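PDB 3OYO: hemopexin fold protein CP4 from Vigna unguiculata, which is of unknown function but adopts the four-bladed haemopexin propeller fold, with a calcium ion in its central channel. Local coordinates for residues A[107-112]-A[146-151]; A[116-121]-A[130-135]; A[134-139]-A[152-157]; A[170-175]-A[185-190]. All coordinates share one frame; numbering follows the deposited sequence.

Contact 1. Residues A[107-112]-A[146-151]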
loop_
_atom_site.group_PDB
_atom_site.type_symbol
_atom_site.label_atom_id
_atom_site.label_comp_id
_atom_site.label_asym_id
_atom_site.label_seq_id
_atom_site.Cartn_x
_atom_site.Cartn_y
_atom_site.Cartn_z
ATOM N N PRO A 107 -3.752 10.366 15.834
ATOM C CA PRO A 107 -3.560 11.763 16.255
ATOM C C PRO A 107 -2.204 12.395 15.929
ATOM O O PRO A 107 -2.138 13.634 15.745
ATOM C CB PRO A 107 -3.818 11.695 17.754
ATOM C CG PRO A 107 -4.925 10.645 17.828
ATOM C CD PRO A 107 -4.376 9.581 16.916
ATOM N N VAL A 108 -1.140 11.585 15.834
ATOM C CA VAL A 108 0.182 12.118 15.485
ATOM C C VAL A 108 0.182 12.792 14.072
ATOM O O VAL A 108 1.067 13.621 13.745
ATOM C CB VAL A 108 1.295 11.034 15.521
ATOM C CG1 VAL A 108 1.512 10.477 16.973
ATOM C CG2 VAL A 108 1.000 9.916 14.462
ATOM N N LEU A 109 -0.806 12.424 13.248
ATOM C CA LEU A 109 -0.868 12.965 11.877
ATOM C C LEU A 109 -1.728 14.234 11.812
ATOM O O LEU A 109 -1.791 14.907 10.769
ATOM C CB LEU A 109 -1.372 11.887 10.881
ATOM C CG LEU A 109 -0.603 10.551 10.882
ATOM C CD1 LEU A 109 -1.097 9.611 9.729
ATOM C CD2 LEU A 109 0.842 10.861 10.661
ATOM N N ASN A 110 -2.365 14.576 12.928
ATOM C CA ASN A 110 -3.205 15.757 12.987
ATOM C C ASN A 110 -2.389 16.971 12.556
ATOM O O ASN A 110 -1.263 17.145 13.006
ATOM C CB ASN A 110 -3.771 15.952 14.375
ATOM C CG ASN A 110 -5.034 16.773 14.373
ATOM O OD1 ASN A 110 -5.281 17.535 13.451
ATOM N ND2 ASN A 110 -5.849 16.619 15.404
ATOM N N ASN A 111 -2.946 17.787 11.667
ATOM C CA ASN A 111 -2.338 19.048 11.192
ATOM C C ASN A 111 -1.102 18.873 10.343
ATOM O O ASN A 111 -0.303 19.801 10.230
ATOM C CB ASN A 111 -2.047 20.024 12.373
ATOM C CG ASN A 111 -3.309 20.549 13.007
ATOM O OD1 ASN A 111 -3.429 20.659 14.235
ATOM N ND2 ASN A 111 -4.303 20.788 12.177
ATOM N N THR A 112 -0.941 17.693 9.741
ATOM C CA THR A 112 0.177 17.418 8.847
ATOM C C THR A 112 -0.402 17.216 7.459
ATOM O O THR A 112 -1.627 17.170 7.279
ATOM C CB THR A 112 1.007 16.118 9.252
ATOM O OG1 THR A 112 0.181 14.936 9.103
ATOM C CG2 THR A 112 1.502 16.215 10.664
ATOM N N LYS A 146 1.171 3.810 17.692
ATOM C CA LYS A 146 0.583 4.859 16.858
ATOM C C LYS A 146 1.433 6.121 16.921
ATOM O O LYS A 146 0.926 7.218 16.685
ATOM C CB LYS A 146 -0.884 5.147 17.244
ATOM C CG LYS A 146 -1.888 4.105 16.767
ATOM C CD LYS A 146 -3.299 4.597 17.026
ATOM C CE LYS A 146 -4.311 3.590 16.577
ATOM N NZ LYS A 146 -5.620 4.179 16.837
ATOM N N GLN A 147 2.715 5.944 17.265
ATOM C CA GLN A 147 3.656 7.048 17.383
ATOM C C GLN A 147 4.570 7.126 16.167
ATOM O O GLN A 147 4.858 6.131 15.527
ATOM C CB GLN A 147 4.457 6.945 18.683
ATOM C CG GLN A 147 3.568 6.973 19.964
ATOM C CD GLN A 147 2.558 8.179 20.015
ATOM O OE1 GLN A 147 2.962 9.360 20.054
ATOM N NE2 GLN A 147 1.233 7.858 20.026
ATOM N N LEU A 148 4.985 8.344 15.826
ATOM C CA LEU A 148 5.884 8.536 14.703
ATOM C C LEU A 148 7.298 8.120 15.093
ATOM O O LEU A 148 7.681 8.178 16.266
ATOM C CB LEU A 148 5.872 9.992 14.249
ATOM C CG LEU A 148 4.550 10.546 13.677
ATOM C CD1 LEU A 148 4.738 12.032 13.359
ATOM C CD2 LEU A 148 4.018 9.809 12.426
ATOM N N VAL A 149 8.062 7.682 14.101
ATOM C CA VAL A 149 9.462 7.300 14.302
ATOM C C VAL A 149 10.266 8.170 13.335
ATOM O O VAL A 149 10.164 8.006 12.126
ATOM C CB VAL A 149 9.753 5.789 13.960
ATOM C CG1 VAL A 149 11.255 5.468 14.163
ATOM C CG2 VAL A 149 8.899 4.869 14.810
ATOM N N GLY A 150 11.084 9.060 13.879
ATOM C CA GLY A 150 11.869 9.989 13.069
ATOM C C GLY A 150 11.049 11.192 12.609
ATOM O O GLY A 150 9.853 11.340 12.932
ATOM N N ASN A 151 11.691 12.055 11.835
ATOM C CA ASN A 151 11.015 13.224 11.294
ATOM C C ASN A 151 10.415 12.967 9.921
ATOM O O ASN A 151 10.857 12.049 9.199
ATOM C CB ASN A 151 11.993 14.389 11.205
ATOM C CG ASN A 151 12.440 14.878 12.582
ATOM O OD1 ASN A 151 11.636 15.028 13.524
ATOM N ND2 ASN A 151 13.708 15.123 12.697
HETATM O O HOH W 1 -1.258 8.660 16.696
#

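Contact 2. Residues A[116-121]-A[130-135]. With CA (calcium ion), chain C.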
loop_
_atom_site.group_PDB
_atom_site.type_symbol
_atom_site.label_atom_id
_atom_site.label_comp_id
_atom_site.label_asym_id
_atom_site.label_seq_id
_atom_site.Cartn_x
_atom_site.Cartn_y
_atom_site.Cartn_z
ATOM N N ASP A 116 -5.156 14.906 5.611
ATOM C CA ASP A 116 -6.194 14.945 4.551
ATOM C C ASP A 116 -6.252 13.740 3.609
ATOM O O ASP A 116 -7.282 13.495 2.969
ATOM C CB ASP A 116 -6.134 16.257 3.768
ATOM C CG ASP A 116 -6.514 17.457 4.628
ATOM O OD1 ASP A 116 -7.493 17.369 5.425
ATOM O OD2 ASP A 116 -5.817 18.492 4.522
ATOM N N SER A 117 -5.152 12.985 3.548
ATOM C CA SER A 117 -5.042 11.779 2.742
ATOM C C SER A 117 -3.580 11.315 2.746
ATOM O O SER A 117 -2.662 12.083 3.032
ATOM C CB SER A 117 -5.493 12.020 1.287
ATOM O OG SER A 117 -4.521 12.796 0.563
ATOM N N ILE A 118 -3.379 10.050 2.404
ATOM C CA ILE A 118 -2.070 9.422 2.304
ATOM C C ILE A 118 -1.955 8.731 0.955
ATOM O O ILE A 118 -2.812 7.919 0.600
ATOM C CB ILE A 118 -1.856 8.365 3.436
ATOM C CG1 ILE A 118 -1.951 9.114 4.775
ATOM C CG2 ILE A 118 -0.446 7.731 3.270
ATOM C CD1 ILE A 118 -1.733 8.318 6.058
ATOM N N ASP A 119 -0.923 9.091 0.189
ATOM C CA ASP A 119 -0.733 8.486 -1.137
ATOM C C ASP A 119 -0.556 6.968 -1.110
ATOM O O ASP A 119 -1.212 6.281 -1.842
ATOM C CB ASP A 119 0.471 9.096 -1.822
ATOM C CG ASP A 119 0.224 10.530 -2.226
ATOM O OD1 ASP A 119 -0.944 10.958 -2.236
ATOM O OD2 ASP A 119 1.189 11.230 -2.494
ATOM N N SER A 120 0.374 6.460 -0.290
ATOM C CA SER A 120 0.610 5.016 -0.252
ATOM C C SER A 120 1.389 4.736 1.052
ATOM O O SER A 120 1.662 5.652 1.825
ATOM C CB SER A 120 1.433 4.542 -1.489
ATOM O OG SER A 120 2.595 5.352 -1.589
ATOM N N ALA A 121 1.698 3.473 1.292
ATOM C CA ALA A 121 2.396 3.053 2.537
ATOM C C ALA A 121 2.766 1.562 2.417
ATOM O O ALA A 121 2.054 0.789 1.756
ATOM C CB ALA A 121 1.443 3.268 3.750
ATOM N N VAL A 130 5.846 1.356 9.785
ATOM C CA VAL A 130 5.223 1.440 8.480
ATOM C C VAL A 130 5.615 2.772 7.881
ATOM O O VAL A 130 5.656 3.780 8.574
ATOM C CB VAL A 130 3.684 1.372 8.563
ATOM C CG1 VAL A 130 3.054 1.579 7.173
ATOM C CG2 VAL A 130 3.211 0.035 9.215
ATOM N N TYR A 131 5.940 2.759 6.599
ATOM C CA TYR A 131 6.321 3.942 5.853
ATOM C C TYR A 131 5.079 4.541 5.222
ATOM O O TYR A 131 4.392 3.875 4.475
ATOM C CB TYR A 131 7.310 3.579 4.752
ATOM C CG TYR A 131 8.686 3.215 5.223
ATOM C CD1 TYR A 131 9.678 4.192 5.380
ATOM C CD2 TYR A 131 9.007 1.888 5.512
ATOM C CE1 TYR A 131 10.967 3.855 5.803
ATOM C CE2 TYR A 131 10.299 1.535 5.953
ATOM C CZ TYR A 131 11.267 2.530 6.097
ATOM O OH TYR A 131 12.529 2.167 6.539
ATOM N N LEU A 132 4.819 5.807 5.516
ATOM C CA LEU A 132 3.702 6.541 4.910
ATOM C C LEU A 132 4.241 7.558 3.905
ATOM O O LEU A 132 5.201 8.301 4.206
ATOM C CB LEU A 132 2.864 7.253 5.992
ATOM C CG LEU A 132 2.401 6.479 7.243
ATOM C CD1 LEU A 132 1.661 7.443 8.183
ATOM C CD2 LEU A 132 1.506 5.292 6.894
ATOM N N PHE A 133 3.634 7.619 2.732
ATOM C CA PHE A 133 4.048 8.559 1.676
ATOM C C PHE A 133 2.923 9.539 1.276
ATOM O O PHE A 133 1.784 9.128 1.066
ATOM C CB PHE A 133 4.505 7.794 0.425
ATOM C CG PHE A 133 5.653 6.890 0.673
ATOM C CD1 PHE A 133 6.954 7.411 0.812
ATOM C CD2 PHE A 133 5.446 5.530 0.865
ATOM C CE1 PHE A 133 8.034 6.560 1.070
ATOM C CE2 PHE A 133 6.488 4.701 1.147
ATOM C CZ PHE A 133 7.798 5.190 1.229
ATOM N N LYS A 134 3.255 10.831 1.184
ATOM C CA LYS A 134 2.253 11.867 0.820
ATOM C C LYS A 134 3.035 12.947 0.089
ATOM O O LYS A 134 3.832 13.625 0.699
ATOM C CB LYS A 134 1.541 12.500 2.022
ATOM C CG LYS A 134 0.594 13.692 1.647
ATOM C CD LYS A 134 -0.519 13.291 0.647
ATOM C CE LYS A 134 -1.513 14.434 0.344
ATOM N NZ LYS A 134 -2.370 14.664 1.597
ATOM N N GLY A 135 2.798 13.074 -1.218
ATOM C CA GLY A 135 3.590 13.955 -2.064
ATOM C C GLY A 135 5.038 13.530 -2.016
ATOM O O GLY A 135 5.339 12.338 -2.060
HETATM CA CA CA C . -2.688 5.885 -3.738
HETATM O O HOH W 2 3.746 10.004 -2.084
#

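Contact 3. Residues A[134-139]-A[152-157]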
loop_
_atom_site.group_PDB
_atom_site.type_symbol
_atom_site.label_atom_id
_atom_site.label_comp_id
_atom_site.label_asym_id
_atom_site.label_seq_id
_atom_site.Cartn_x
_atom_site.Cartn_y
_atom_site.Cartn_z
ATOM N N LYS A 134 3.255 10.831 1.184
ATOM C CA LYS A 134 2.253 11.867 0.820
ATOM C C LYS A 134 3.035 12.947 0.089
ATOM O O LYS A 134 3.832 13.625 0.699
ATOM C CB LYS A 134 1.541 12.500 2.022
ATOM C CG LYS A 134 0.594 13.692 1.647
ATOM C CD LYS A 134 -0.519 13.291 0.647
ATOM C CE LYS A 134 -1.513 14.434 0.344
ATOM N NZ LYS A 134 -2.370 14.664 1.597
ATOM N N GLY A 135 2.798 13.074 -1.218
ATOM C CA GLY A 135 3.590 13.955 -2.064
ATOM C C GLY A 135 5.038 13.530 -2.016
ATOM O O GLY A 135 5.339 12.338 -2.060
ATOM N N ASN A 136 5.930 14.506 -1.861
ATOM C CA ASN A 136 7.365 14.246 -1.815
ATOM C C ASN A 136 7.855 13.992 -0.381
ATOM O O ASN A 136 9.028 13.959 -0.132
ATOM C CB ASN A 136 8.109 15.435 -2.455
ATOM C CG ASN A 136 8.097 16.685 -1.564
ATOM O OD1 ASN A 136 7.268 16.832 -0.684
ATOM N ND2 ASN A 136 9.035 17.564 -1.782
ATOM N N LYS A 137 6.947 13.817 0.562
ATOM C CA LYS A 137 7.279 13.563 1.959
ATOM C C LYS A 137 6.963 12.129 2.355
ATOM O O LYS A 137 6.110 11.486 1.757
ATOM C CB LYS A 137 6.484 14.543 2.869
ATOM C CG LYS A 137 6.845 16.016 2.766
ATOM C CD LYS A 137 8.288 16.217 3.237
ATOM C CE LYS A 137 8.714 17.691 3.496
ATOM N NZ LYS A 137 8.472 18.565 2.306
ATOM N N TYR A 138 7.642 11.632 3.388
ATOM C CA TYR A 138 7.353 10.339 4.000
ATOM C C TYR A 138 7.660 10.441 5.485
ATOM O O TYR A 138 8.331 11.390 5.931
ATOM C CB TYR A 138 8.165 9.199 3.389
ATOM C CG TYR A 138 9.584 9.152 3.862
ATOM C CD1 TYR A 138 10.583 9.892 3.213
ATOM C CD2 TYR A 138 9.933 8.386 4.946
ATOM C CE1 TYR A 138 11.896 9.857 3.661
ATOM C CE2 TYR A 138 11.231 8.354 5.405
ATOM C CZ TYR A 138 12.198 9.098 4.758
ATOM O OH TYR A 138 13.463 9.044 5.234
ATOM N N VAL A 139 7.116 9.498 6.265
ATOM C CA VAL A 139 7.397 9.407 7.667
ATOM C C VAL A 139 7.109 7.948 8.083
ATOM O O VAL A 139 6.221 7.305 7.512
ATOM C CB VAL A 139 6.469 10.365 8.490
ATOM C CG1 VAL A 139 5.060 9.772 8.607
ATOM C CG2 VAL A 139 7.055 10.668 9.829
ATOM N N ILE A 152 9.416 13.783 9.573
ATOM C CA ILE A 152 8.877 13.800 8.224
ATOM C C ILE A 152 10.006 14.260 7.306
ATOM O O ILE A 152 10.626 15.300 7.581
ATOM C CB ILE A 152 7.657 14.777 8.070
ATOM C CG1 ILE A 152 6.536 14.403 9.069
ATOM C CG2 ILE A 152 7.120 14.682 6.645
ATOM C CD1 ILE A 152 5.358 15.397 9.099
ATOM N N ARG A 153 10.287 13.514 6.233
ATOM C CA ARG A 153 11.402 13.884 5.337
ATOM C C ARG A 153 11.023 13.842 3.862
ATOM O O ARG A 153 10.014 13.243 3.491
ATOM C CB ARG A 153 12.611 12.962 5.590
ATOM C CG ARG A 153 13.054 12.906 7.065
ATOM C CD ARG A 153 14.058 11.781 7.271
ATOM N NE ARG A 153 15.287 12.084 6.518
ATOM C CZ ARG A 153 16.309 11.252 6.331
ATOM N NH1 ARG A 153 16.272 10.026 6.838
ATOM N NH2 ARG A 153 17.375 11.646 5.621
ATOM N N ASN A 154 11.822 14.468 3.019
ATOM C CA ASN A 154 11.621 14.312 1.572
ATOM C C ASN A 154 12.050 12.936 1.163
ATOM O O ASN A 154 13.063 12.420 1.673
ATOM C CB ASN A 154 12.433 15.345 0.769
ATOM C CG ASN A 154 12.052 16.760 1.092
ATOM O OD1 ASN A 154 10.886 17.127 1.119
ATOM N ND2 ASN A 154 13.050 17.566 1.353
ATOM N N ILE A 155 11.297 12.331 0.238
ATOM C CA ILE A 155 11.590 10.979 -0.244
ATOM C C ILE A 155 13.023 10.970 -0.785
ATOM O O ILE A 155 13.811 10.058 -0.499
ATOM C CB ILE A 155 10.567 10.519 -1.336
ATOM C CG1 ILE A 155 9.140 10.405 -0.744
ATOM C CG2 ILE A 155 11.002 9.185 -1.920
ATOM C CD1 ILE A 155 7.991 10.299 -1.797
ATOM N N GLY A 156 13.345 12.009 -1.549
ATOM C CA GLY A 156 14.659 12.162 -2.158
ATOM C C GLY A 156 15.809 12.195 -1.200
ATOM O O GLY A 156 16.875 11.704 -1.513
ATOM N N ASP A 157 15.585 12.768 -0.025
ATOM C CA ASP A 157 16.607 12.825 1.028
ATOM C C ASP A 157 16.730 11.529 1.807
ATOM O O ASP A 157 17.852 11.069 2.082
ATOM C CB ASP A 157 16.315 13.957 2.002
ATOM C CG ASP A 157 16.355 15.287 1.339
ATOM O OD1 ASP A 157 17.221 15.496 0.475
ATOM O OD2 ASP A 157 15.523 16.147 1.666
HETATM O O HOH W 3 14.449 8.003 7.373
#

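Contact 4. Residues A[170-175]-A[185-190]. With CA (calcium ion), chain C.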
loop_
_atom_site.group_PDB
_atom_site.type_symbol
_atom_site.label_atom_id
_atom_site.label_comp_id
_atom_site.label_asym_id
_atom_site.label_seq_id
_atom_site.Cartn_x
_atom_site.Cartn_y
_atom_site.Cartn_z
ATOM N N GLY A 170 6.563 11.501 -5.249
ATOM C CA GLY A 170 5.366 10.770 -4.899
ATOM C C GLY A 170 5.329 9.338 -5.340
ATOM O O GLY A 170 5.958 8.942 -6.341
ATOM N N ILE A 171 4.560 8.555 -4.574
ATOM C CA ILE A 171 4.395 7.132 -4.815
ATOM C C ILE A 171 2.884 6.825 -4.769
ATOM O O ILE A 171 2.254 6.963 -3.705
ATOM C CB ILE A 171 5.162 6.251 -3.734
ATOM C CG1 ILE A 171 6.661 6.597 -3.736
ATOM C CG2 ILE A 171 4.972 4.742 -4.001
ATOM C CD1 ILE A 171 7.547 5.971 -2.655
ATOM N N ASP A 172 2.329 6.369 -5.894
ATOM C CA ASP A 172 0.922 6.034 -5.967
ATOM C C ASP A 172 0.513 4.818 -5.164
ATOM O O ASP A 172 -0.590 4.770 -4.664
ATOM C CB ASP A 172 0.454 5.868 -7.412
ATOM C CG ASP A 172 0.335 7.175 -8.130
ATOM O OD1 ASP A 172 -0.161 8.157 -7.544
ATOM O OD2 ASP A 172 0.710 7.244 -9.306
ATOM N N ALA A 173 1.360 3.802 -5.083
ATOM C CA ALA A 173 1.022 2.620 -4.320
ATOM C C ALA A 173 2.286 1.849 -4.075
ATOM O O ALA A 173 3.286 2.072 -4.783
ATOM C CB ALA A 173 -0.031 1.726 -5.045
ATOM N N CYS A 174 2.250 0.955 -3.082
ATOM C CA CYS A 174 3.409 0.111 -2.770
ATOM C C CYS A 174 2.985 -0.934 -1.785
ATOM O O CYS A 174 1.938 -0.788 -1.173
ATOM C CB CYS A 174 4.566 0.938 -2.187
ATOM S SG CYS A 174 4.164 2.127 -0.909
ATOM N N PHE A 175 3.751 -2.003 -1.663
ATOM C CA PHE A 175 3.504 -3.038 -0.664
ATOM C C PHE A 175 4.789 -3.782 -0.296
ATOM O O PHE A 175 5.751 -3.821 -1.076
ATOM C CB PHE A 175 2.425 -4.035 -1.123
ATOM C CG PHE A 175 2.862 -4.965 -2.247
ATOM C CD1 PHE A 175 2.982 -4.508 -3.549
ATOM C CD2 PHE A 175 3.135 -6.321 -1.973
ATOM C CE1 PHE A 175 3.353 -5.376 -4.538
ATOM C CE2 PHE A 175 3.513 -7.186 -2.935
ATOM C CZ PHE A 175 3.651 -6.732 -4.226
ATOM N N LEU A 185 7.157 -0.432 -5.557
ATOM C CA LEU A 185 6.631 0.940 -5.584
ATOM C C LEU A 185 5.939 1.158 -6.919
ATOM O O LEU A 185 6.437 0.685 -7.946
ATOM C CB LEU A 185 7.757 1.987 -5.409
ATOM C CG LEU A 185 8.838 1.803 -4.328
ATOM C CD1 LEU A 185 9.723 3.072 -4.262
ATOM C CD2 LEU A 185 8.229 1.444 -2.952
ATOM N N PHE A 186 4.810 1.859 -6.919
ATOM C CA PHE A 186 4.031 2.043 -8.170
ATOM C C PHE A 186 3.795 3.550 -8.341
ATOM O O PHE A 186 3.508 4.255 -7.366
ATOM C CB PHE A 186 2.688 1.294 -8.108
ATOM C CG PHE A 186 2.817 -0.199 -7.979
ATOM C CD1 PHE A 186 2.890 -1.020 -9.121
ATOM C CD2 PHE A 186 2.867 -0.799 -6.723
ATOM C CE1 PHE A 186 2.996 -2.404 -8.990
ATOM C CE2 PHE A 186 2.974 -2.178 -6.592
ATOM C CZ PHE A 186 3.034 -2.986 -7.729
ATOM N N LYS A 187 4.009 4.056 -9.557
ATOM C CA LYS A 187 3.809 5.475 -9.864
ATOM C C LYS A 187 3.250 5.584 -11.285
ATOM O O LYS A 187 3.851 5.078 -12.235
ATOM C CB LYS A 187 5.127 6.233 -9.759
ATOM C CG LYS A 187 5.019 7.551 -9.094
ATOM C CD LYS A 187 4.212 8.569 -9.879
ATOM C CE LYS A 187 4.135 9.948 -9.203
ATOM N NZ LYS A 187 5.467 10.468 -8.746
ATOM N N GLY A 188 2.078 6.182 -11.426
ATOM C CA GLY A 188 1.380 6.243 -12.729
ATOM C C GLY A 188 1.184 4.871 -13.351
ATOM O O GLY A 188 0.413 4.058 -12.828
ATOM N N GLN A 189 1.908 4.615 -14.444
ATOM C CA GLN A 189 1.864 3.377 -15.203
ATOM C C GLN A 189 3.079 2.482 -14.917
ATOM O O GLN A 189 3.126 1.341 -15.376
ATOM C CB GLN A 189 1.907 3.686 -16.703
ATOM C CG GLN A 189 0.764 4.500 -17.235
ATOM C CD GLN A 189 0.866 4.737 -18.760
ATOM O OE1 GLN A 189 0.017 5.401 -19.346
ATOM N NE2 GLN A 189 1.904 4.183 -19.392
ATOM N N ASN A 190 4.044 3.015 -14.170
ATOM C CA ASN A 190 5.296 2.331 -13.893
ATOM C C ASN A 190 5.454 1.804 -12.464
ATOM O O ASN A 190 4.666 2.150 -11.575
ATOM C CB ASN A 190 6.446 3.314 -14.200
ATOM C CG ASN A 190 6.424 3.752 -15.652
ATOM O OD1 ASN A 190 6.448 2.903 -16.550
ATOM N ND2 ASN A 190 6.363 5.050 -15.896
HETATM CA CA CA C . -2.688 5.885 -3.738
#

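Contact 1. Residues A[107-112]-A[146-151]
V108 meets K146, Q147 and L148 with its two methyls. V108 CG1 lies 3.3 Å from K146 O and also meets the amide oxygen of Q147. That oxygen is brought in by a bend in the Q147 chain (chi2 -52°), although its CB bond points away. V108 CG2 packs against L148 CD2 at 3.6 Å. The two side chains run alongside each other in opposite directions. L109 adds the tip of its own chain, CD2 to L148 CD2 at 3.8 Å. No direct hydrogen bond joins the two segments. One water does so instead. It accepts from V108 N (3.1 Å) and donates to K146 O (2.6 Å). An alanine in place of L148 would probably open a gap beside V108 CG2 and L109 CD2 and leave the V108 side chain less firmly packed.

Farther out, T112 OG1 and T112 N both donate to L109 O, the hydroxyl at 2.6 Å and from the same face of the carbonyl plane as the amide. This closes a type II turn from L109 to T112. In segment 146-151, K146 NZ bonds to M105 O, at the end of helix 102-105. V108 also touches I141, and L148 touches V139, both on the neighbouring strand 137-142. K146 and Q147 both face one residue of that strand, which fits a G1 beta bulge. The contact packs the loop after one blade's closing helix onto the outermost strand of the next blade, at the surface of a haemopexin four-bladed propeller.

Contact 2. Residues A[116-121]-A[130-135]
D119 and F133 supply the main flat groups. G135 N comes from above the D119 carboxylate plane, 42° out of it, and bonds to OD2 at 2.8 Å. Water 2 donates to the same OD2 and to G135 O, so D119 holds the turn after the strand at two points. The F133 ring is approached obliquely by S120 OG, 3.8 Å from F133 CD2. Y138, I171 and C174 also touch F133. S120 OG itself bonds to I171 O.

This is the inner hairpin of a propeller blade, strands 120-123 and 129-134. It begins with a classic beta bulge. D119 and S120 both face F133, and their N-H groups make weak bonds to F133 O. The return bond, F133 N to S120 O at 2.9 Å, is sound. The bulge leaves D119 O turned to the calcium ion, 2.4 Å away. N5, D63 and D172 also bind the ion through their carbonyl oxygens.

K134 runs back beside the loop, bent at chi2 (59°) and again at chi4. Its NZ bonds to S117 O and S117 OG, each at 3.0 Å, and to V113 O. A121 CB rests on L132 CD2 at 3.7 Å, and I118 CD1 meets L132 CD1.

Contact 3. Residues A[134-139]-A[152-157]
Y138 and R153 form a hydrogen-bonded antiparallel pair. Y138 N donates to R153 O and R153 N to Y138 O, each at 2.9 Å and nearly along the C=O axis. At the helix start I155 N reaches N136 O at 2.8 Å.

One group of side-chain polar contacts lies at the helix end of the pairing. K137 NZ bonds to N154 OD1 at 3.1 Å, its chain bent at chi2 and chi4 to lie beside N154. N154 ND2 gives a straight bond (160°) to D157 OD2. A methionine in place of K137 would probably leave N154 OD1 without this donor, with only the D157 bond described here still fixing the amide. Separately, water 3 joins Y138 OH to R153 NH1.

Flat and apolar groups complete the contact. Y138 lies side by side with R153, the ring turned 47° from the guanidinium plane. N154 O sits at the ring edge, 3.4 Å from Y138 CE1, and F159 meets the ring edge-to-face. V139 CG2 packs on I152 CG1. These strands are the outer hairpin of a propeller blade, with the short closing helix of the haemopexin fold starting at its end.

Contact 4. Residues A[170-175]-A[185-190]
F186 O is gripped by two backbone amides. A173 N donates to F186 O at 3.2 Å. D172 N is nearer to F186 O, at 2.8 Å, but badly angled, and its bond is weak. Two successive residues facing one partner make a classic beta bulge, here in the inner hairpin of a haemopexin propeller blade. F186 N returns a bond to A173 O. The bulge leaves D172 O on the calcium ion at 2.5 Å, where N5, D63 and D119 also bind through their carbonyl oxygens.

The D172 side chain points the other way, across to the turn. G188 N meets D172 OD2 nearly along the C-O axis, at 2.7 Å and 172°, which ties the start of one strand to the turn after the other. K187 NZ comes from above the carbonyl plane of G170 to bond G170 O at 2.9 Å, and E166 O takes a second bond from NZ.

I171 CD1 packs on L185 CD1, and C174 CB on L185 CD2. The last touch is between two aromatic rings. F175 and F186 meet edge to edge, with F175 CE1 3.8 Å from F186 CE2 and each atom near the plane of the other ring.

Contacts 2 and 3 lie in one blade. Contact 1 packs the loop leading into it onto its outermost strand, and contact 4 is in the next blade. Contacts 2 and 3 have centres 9 Å apart and share K134 and G135. L132 N to V139 O, 2.9 Å, joins their strands. Contact 1 lies farther out and reaches contact 2 through L109 CD1 and L132 CD1, 3.8 Å apart. Contacts 2 and 4 are matching inner hairpins that each give a carbonyl oxygen to the same calcium ion. The S120 OG to I171 O bond, 2.7 Å, ties the two blades beside the metal. The nearest atoms of contacts 1 and 4 are about 14 Å apart.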